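Local coordinates for protein glutamate--tRNA ligase (Elizabethkingia anophelis, PDB 6B1Z) that probably catalyses the ATP-dependent attachment of glutamate to its cognate tRNA, as a class I aminoacyl-tRNA synthetase, at residues I169-P174 and M236-L241; P304-N309 and W353-Y358. All coordinates share one frame; numbering follows the deposited sequence.

Contact 1 of 2, residues I169-P174 and M236-L241; sequences IRFKMP and MALHVL
Phe171, at the end of strand 168-171, meets Leu238 and Leu241, one turn apart on helix 236-246. The chief aromatic contact is a CH-pi interaction: Leu238 CD1 sits over one face of the Phe171 ring, 3.8 Å from its centroid and 20° off the normal. This methyl is shifted toward the CG-CD2 side of the ring, Leu238 CD1 lying 3.6 Å from Phe171 CG. CG of Phe171 is anti to the backbone N (chi1 -176°), and CB points at the helix; the side chains of Phe171 and Leu238 slide past one another in opposite directions. The side chains of Leu241 and Phe171 cross at about a right angle, Leu241 CB coming obliquely to Phe171 CZ at 3.6 Å. The strand is the middle one of a three-stranded antiparallel sheet, probably part of the acceptor-stem-binding insertion that divides the Rossmann fold of class I synthetases. In sequence the helix follows strand 225-229 and precedes strand 252-256, consistent with the second half of that fold. Thioether and aliphatic contacts complete the apolar patch. The bend of Met173 at chi2 (-62°) sets SD 4.0 Å from Leu241 CD1, and the Met173 CE methyl reaches both leucines, 4.1 Å from Leu238 CD1. Pro174 adds a looser touch, its CD 4.3 Å from Leu241 CD1, and Leu241 also packs on Ile179 of strand 178-183. Polar bonding of the loop is made elsewhere: Met173 N bonds to Asp198 OD1 and Met173 O to Arg143 NH2.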
loop_
_atom_site.group_PDB
_atom_site.type_symbol
_atom_site.label_atom_id
_atom_site.label_comp_id
_atom_site.label_asym_id
_atom_site.label_seq_id
_atom_site.Cartn_x
_atom_site.Cartn_y
_atom_site.Cartn_z
ATOM N N ILE A 169 -32.297 -14.620 -2.406
ATOM C CA ILE A 169 -32.489 -14.712 -3.847
ATOM C C ILE A 169 -31.170 -15.150 -4.451
ATOM O O ILE A 169 -30.132 -14.532 -4.196
ATOM C CB ILE A 169 -32.970 -13.381 -4.448
ATOM C CG1 ILE A 169 -34.330 -13.005 -3.865
ATOM C CG2 ILE A 169 -32.992 -13.467 -5.985
ATOM C CD1 ILE A 169 -34.750 -11.581 -4.159
ATOM N N ARG A 170 -31.200 -16.230 -5.235
ATOM C CA ARG A 170 -30.015 -16.778 -5.871
ATOM C C ARG A 170 -30.068 -16.578 -7.376
ATOM O O ARG A 170 -31.145 -16.555 -7.976
ATOM C CB ARG A 170 -29.875 -18.275 -5.592
ATOM C CG ARG A 170 -29.367 -18.572 -4.192
ATOM C CD ARG A 170 -29.251 -20.087 -3.968
ATOM N NE ARG A 170 -28.824 -20.363 -2.598
ATOM C CZ ARG A 170 -27.555 -20.400 -2.192
ATOM N NH1 ARG A 170 -26.565 -20.182 -3.050
ATOM N NH2 ARG A 170 -27.285 -20.655 -0.918
ATOM N N PHE A 171 -28.889 -16.434 -7.974
ATOM C CA PHE A 171 -28.791 -16.450 -9.423
ATOM C C PHE A 171 -29.003 -17.874 -9.928
ATOM O O PHE A 171 -28.485 -18.821 -9.343
ATOM C CB PHE A 171 -27.411 -15.948 -9.851
ATOM C CG PHE A 171 -27.240 -15.848 -11.334
ATOM C CD1 PHE A 171 -27.738 -14.755 -12.031
ATOM C CD2 PHE A 171 -26.565 -16.846 -12.035
ATOM C CE1 PHE A 171 -27.563 -14.649 -13.404
ATOM C CE2 PHE A 171 -26.391 -16.746 -13.410
ATOM C CZ PHE A 171 -26.902 -15.669 -14.096
ATOM N N LYS A 172 -29.754 -18.026 -11.023
ATOM C CA LYS A 172 -29.973 -19.350 -11.626
ATOM C C LYS A 172 -28.951 -19.575 -12.742
ATOM O O LYS A 172 -29.138 -19.126 -13.879
ATOM C CB LYS A 172 -31.400 -19.469 -12.139
ATOM C CG LYS A 172 -31.773 -20.875 -12.613
ATOM C CD LYS A 172 -33.216 -20.879 -13.108
ATOM C CE LYS A 172 -33.628 -22.252 -13.594
ATOM N NZ LYS A 172 -33.074 -22.540 -14.937
ATOM N N MET A 173 -27.875 -20.290 -12.428
ATOM C CA MET A 173 -26.829 -20.512 -13.421
ATOM C C MET A 173 -27.394 -21.300 -14.594
ATOM O O MET A 173 -28.020 -22.351 -14.382
ATOM C CB MET A 173 -25.648 -21.283 -12.841
ATOM C CG MET A 173 -24.487 -20.430 -12.461
ATOM S SD MET A 173 -23.759 -19.558 -13.867
ATOM C CE MET A 173 -22.999 -18.250 -12.889
ATOM N N PRO A 174 -27.206 -20.827 -15.830
ATOM C CA PRO A 174 -27.645 -21.589 -17.004
ATOM C C PRO A 174 -27.021 -22.977 -17.060
ATOM O O PRO A 174 -25.916 -23.205 -16.562
ATOM C CB PRO A 174 -27.161 -20.730 -18.185
ATOM C CG PRO A 174 -27.069 -19.336 -17.635
ATOM C CD PRO A 174 -26.697 -19.482 -16.173
ATOM N N MET A 236 -16.253 -13.126 -12.756
ATOM C CA MET A 236 -16.512 -12.275 -13.909
ATOM C C MET A 236 -17.643 -12.824 -14.781
ATOM O O MET A 236 -18.471 -12.050 -15.283
ATOM C CB MET A 236 -15.227 -12.097 -14.717
ATOM C CG MET A 236 -15.381 -11.113 -15.859
ATOM S SD MET A 236 -13.834 -10.968 -16.780
ATOM C CE MET A 236 -14.387 -10.001 -18.176
ATOM N N ALA A 237 -17.692 -14.147 -14.985
ATOM C CA ALA A 237 -18.773 -14.719 -15.782
ATOM C C ALA A 237 -20.132 -14.420 -15.159
ATOM O O ALA A 237 -21.069 -14.014 -15.855
ATOM C CB ALA A 237 -18.567 -16.232 -15.943
ATOM N N LEU A 238 -20.257 -14.604 -13.837
ATOM C CA LEU A 238 -21.485 -14.228 -13.147
ATOM C C LEU A 238 -21.833 -12.769 -13.398
ATOM O O LEU A 238 -22.991 -12.430 -13.669
ATOM C CB LEU A 238 -21.337 -14.480 -11.644
ATOM C CG LEU A 238 -22.485 -13.925 -10.785
ATOM C CD1 LEU A 238 -23.814 -14.660 -11.084
ATOM C CD2 LEU A 238 -22.124 -14.035 -9.316
ATOM N N HIS A 239 -20.852 -11.880 -13.278
ATOM C CA HIS A 239 -21.156 -10.460 -13.417
ATOM C C HIS A 239 -21.652 -10.134 -14.813
ATOM O O HIS A 239 -22.627 -9.385 -14.969
ATOM C CB HIS A 239 -19.923 -9.638 -13.054
ATOM C CG HIS A 239 -19.493 -9.857 -11.642
ATOM N ND1 HIS A 239 -18.206 -9.619 -11.194
ATOM C CD2 HIS A 239 -20.182 -10.330 -10.577
ATOM C CE1 HIS A 239 -18.132 -9.919 -9.907
ATOM N NE2 HIS A 239 -19.321 -10.333 -9.504
ATOM N N VAL A 240 -21.005 -10.695 -15.837
ATOM C CA VAL A 240 -21.451 -10.480 -17.209
ATOM C C VAL A 240 -22.861 -11.029 -17.400
ATOM O O VAL A 240 -23.708 -10.383 -18.025
ATOM C CB VAL A 240 -20.434 -11.095 -18.191
ATOM C CG1 VAL A 240 -21.002 -11.198 -19.606
ATOM C CG2 VAL A 240 -19.156 -10.254 -18.176
ATOM N N LEU A 241 -23.162 -12.184 -16.792
ATOM C CA LEU A 241 -24.508 -12.745 -16.892
ATOM C C LEU A 241 -25.533 -11.883 -16.162
ATOM O O LEU A 241 -26.699 -11.817 -16.585
ATOM C CB LEU A 241 -24.526 -14.182 -16.348
ATOM C CG LEU A 241 -23.914 -15.218 -17.285
ATOM C CD1 LEU A 241 -23.650 -16.509 -16.485
ATOM C CD2 LEU A 241 -24.879 -15.477 -18.446
#

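Contact 2 of 2, residues P304-N309 and W353-Y358; sequences PEAFIN and WFNQQY
Phe354 meets Asn309 with both faces of its ring contacted. CZ3 of Trp353, from the same helix, points at the centre of one face of Phe354, and the backbone carbonyl carbon of Asn309 lies over the opposite one. The side chains of Asn309 and Phe354 cross at about a right angle, amide and ring planes 43° apart, with Asn309 ND2 3.4 Å from Phe354 CE1. The carbonyl oxygen of Phe354 also faces the small Ala306 side chain, Ala306 CB lying 3.6 Å from Phe354 O. Asn355 comes next, at the closest backbone approach: its CA is 5.2 Å from Ala306 CA. Asn355 OD1 touches Ala306 CB at 3.7 Å but has its polar partner in Leu303 N, just ahead of the helix, while ND2 bonds to Gly301 O and Thr399 O. Helices 304-312 and 348-361 pass with local axes 8.4 Å apart, their directions 141° from each other, consistent with the small Ala306 at the closest CA pair. The pair joins the end of the catalytic region, probably its helical stem-contact part, to the start of the anticodon-binding region. One turn on, Tyr358 lays its ring over the first helix: Ala306 CA stands over one face, offset toward the rim, Ala306 CB touches Tyr358 CD1 at 3.5 Å, and Glu305 CB packs against Tyr358 CE2. The Tyr358 hydroxyl donates to Asn309 OD1 at 2.7 Å, with the amide plane 81° from the ring. Val325 N also bonds to this buried OD1, and Asn309 ND2 bonds to Glu323 O, fixing the amide's orientation. A water donates to both Tyr358 OH and Glu305 O, 2.8 Å from the latter.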
loop_
_atom_site.group_PDB
_atom_site.type_symbol
_atom_site.label_atom_id
_atom_site.label_comp_id
_atom_site.label_asym_id
_atom_site.label_seq_id
_atom_site.Cartn_x
_atom_site.Cartn_y
_atom_site.Cartn_z
ATOM N N PRO A 304 5.645 9.921 0.474
ATOM C CA PRO A 304 4.508 9.461 -0.342
ATOM C C PRO A 304 4.809 9.409 -1.831
ATOM O O PRO A 304 4.314 8.507 -2.523
ATOM C CB PRO A 304 3.399 10.470 -0.011
ATOM C CG PRO A 304 4.121 11.694 0.541
ATOM C CD PRO A 304 5.327 11.127 1.263
ATOM N N GLU A 305 5.617 10.338 -2.348
ATOM C CA GLU A 305 5.979 10.306 -3.758
ATOM C C GLU A 305 6.807 9.076 -4.091
ATOM O O GLU A 305 6.670 8.509 -5.182
ATOM C CB GLU A 305 6.757 11.562 -4.127
ATOM C CG GLU A 305 5.977 12.851 -3.902
ATOM C CD GLU A 305 6.067 13.385 -2.471
ATOM O OE1 GLU A 305 6.711 12.754 -1.582
ATOM O OE2 GLU A 305 5.487 14.473 -2.241
ATOM N N ALA A 306 7.683 8.665 -3.166
ATOM C CA ALA A 306 8.487 7.464 -3.388
ATOM C C ALA A 306 7.641 6.214 -3.242
ATOM O O ALA A 306 7.774 5.272 -4.035
ATOM C CB ALA A 306 9.653 7.430 -2.404
ATOM N N PHE A 307 6.773 6.198 -2.232
ATOM C CA PHE A 307 5.862 5.080 -2.020
ATOM C C PHE A 307 5.003 4.809 -3.252
ATOM O O PHE A 307 4.916 3.663 -3.715
ATOM C CB PHE A 307 4.987 5.374 -0.804
ATOM C CG PHE A 307 3.921 4.331 -0.558
ATOM C CD1 PHE A 307 4.274 3.045 -0.181
ATOM C CD2 PHE A 307 2.577 4.659 -0.689
ATOM C CE1 PHE A 307 3.290 2.081 0.054
ATOM C CE2 PHE A 307 1.580 3.716 -0.459
ATOM C CZ PHE A 307 1.937 2.432 -0.080
ATOM N N ILE A 308 4.350 5.846 -3.792
ATOM C CA ILE A 308 3.424 5.592 -4.892
ATOM C C ILE A 308 4.176 5.302 -6.195
ATOM O O ILE A 308 3.690 4.529 -7.033
ATOM C CB ILE A 308 2.408 6.748 -5.003
ATOM C CG1 ILE A 308 1.155 6.257 -5.742
ATOM C CG2 ILE A 308 3.046 7.996 -5.636
ATOM C CD1 ILE A 308 0.430 5.118 -5.006
ATOM N N ASN A 309 5.390 5.844 -6.363
ATOM C CA ASN A 309 6.234 5.453 -7.492
ATOM C C ASN A 309 6.549 3.955 -7.424
ATOM O O ASN A 309 6.487 3.243 -8.441
ATOM C CB ASN A 309 7.514 6.322 -7.469
ATOM C CG ASN A 309 8.287 6.352 -8.804
ATOM O OD1 ASN A 309 9.130 7.231 -9.003
ATOM N ND2 ASN A 309 8.058 5.377 -9.685
ATOM N N TRP A 353 15.089 1.697 -2.012
ATOM C CA TRP A 353 15.841 2.423 -3.038
ATOM C C TRP A 353 15.057 3.633 -3.525
ATOM O O TRP A 353 15.613 4.726 -3.645
ATOM C CB TRP A 353 16.179 1.498 -4.206
ATOM C CG TRP A 353 16.854 2.179 -5.386
ATOM C CD1 TRP A 353 18.200 2.391 -5.555
ATOM C CD2 TRP A 353 16.214 2.697 -6.566
ATOM N NE1 TRP A 353 18.436 2.998 -6.775
ATOM C CE2 TRP A 353 17.235 3.202 -7.409
ATOM C CE3 TRP A 353 14.883 2.789 -6.991
ATOM C CZ2 TRP A 353 16.965 3.791 -8.646
ATOM C CZ3 TRP A 353 14.614 3.373 -8.231
ATOM C CH2 TRP A 353 15.653 3.863 -9.041
ATOM N N PHE A 354 13.762 3.451 -3.811
ATOM C CA PHE A 354 12.925 4.589 -4.189
ATOM C C PHE A 354 12.954 5.675 -3.120
ATOM O O PHE A 354 13.056 6.867 -3.448
ATOM C CB PHE A 354 11.480 4.145 -4.442
ATOM C CG PHE A 354 11.204 3.718 -5.863
ATOM C CD1 PHE A 354 11.207 4.644 -6.912
ATOM C CD2 PHE A 354 10.907 2.395 -6.153
ATOM C CE1 PHE A 354 10.940 4.244 -8.223
ATOM C CE2 PHE A 354 10.629 1.991 -7.452
ATOM C CZ PHE A 354 10.641 2.910 -8.493
ATOM N N ASN A 355 12.840 5.294 -1.842
ATOM C CA ASN A 355 12.851 6.300 -0.780
ATOM C C ASN A 355 14.163 7.068 -0.791
ATOM O O ASN A 355 14.175 8.302 -0.689
ATOM C CB ASN A 355 12.615 5.682 0.603
ATOM C CG ASN A 355 11.754 6.601 1.491
ATOM O OD1 ASN A 355 10.658 6.996 1.087
ATOM N ND2 ASN A 355 12.275 6.999 2.655
ATOM N N GLN A 356 15.278 6.347 -0.920
ATOM C CA GLN A 356 16.584 6.996 -0.966
ATOM C C GLN A 356 16.673 7.967 -2.138
ATOM O O GLN A 356 17.186 9.084 -1.995
ATOM C CB GLN A 356 17.678 5.933 -1.065
ATOM C CG GLN A 356 19.056 6.524 -0.938
ATOM C CD GLN A 356 20.091 5.458 -0.835
ATOM O OE1 GLN A 356 20.597 5.156 0.252
ATOM N NE2 GLN A 356 20.399 4.848 -1.962
ATOM N N GLN A 357 16.205 7.544 -3.313
ATOM C CA GLN A 357 16.273 8.405 -4.491
ATOM C C GLN A 357 15.530 9.711 -4.254
ATOM O O GLN A 357 16.026 10.788 -4.610
ATOM C CB GLN A 357 15.692 7.702 -5.724
ATOM C CG GLN A 357 16.399 6.420 -6.158
ATOM C CD GLN A 357 17.900 6.531 -6.180
ATOM O OE1 GLN A 357 18.479 7.113 -7.096
ATOM N NE2 GLN A 357 18.549 5.967 -5.167
ATOM N N TYR A 358 14.339 9.635 -3.653
ATOM C CA TYR A 358 13.549 10.842 -3.423
ATOM C C TYR A 358 14.132 11.678 -2.294
ATOM O O TYR A 358 14.143 12.913 -2.383
ATOM C CB TYR A 358 12.075 10.478 -3.151
ATOM C CG TYR A 358 11.257 10.239 -4.409
ATOM C CD1 TYR A 358 11.268 9.012 -5.063
ATOM C CD2 TYR A 358 10.486 11.258 -4.955
ATOM C CE1 TYR A 358 10.521 8.809 -6.227
ATOM C CE2 TYR A 358 9.746 11.068 -6.099
ATOM C CZ TYR A 358 9.756 9.843 -6.726
ATOM O OH TYR A 358 9.019 9.689 -7.866
HETATM O O HOH W 1 5.799 9.687 -7.620
#

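The two contacts follow one another along the chain: contact 1 closes before contact 2 opens. Their centres are 43 Å apart and their nearest atoms about 24 Å, so they do not touch. Contact 1 lies in the catalytic region, about 32 Å from the centre of the chain, where the antiparallel sheet of strands 112-115, 168-171 and 200-202 meets helix 236-246. Contact 2 lies nearer the middle of this elongated molecule, about 13 Å from the centre, and joins a helix of the catalytic region to one where the anticodon-binding region begins. One therefore ties elements within the catalytic end together, whereas the other connects that end to the anticodon-binding part of the protein.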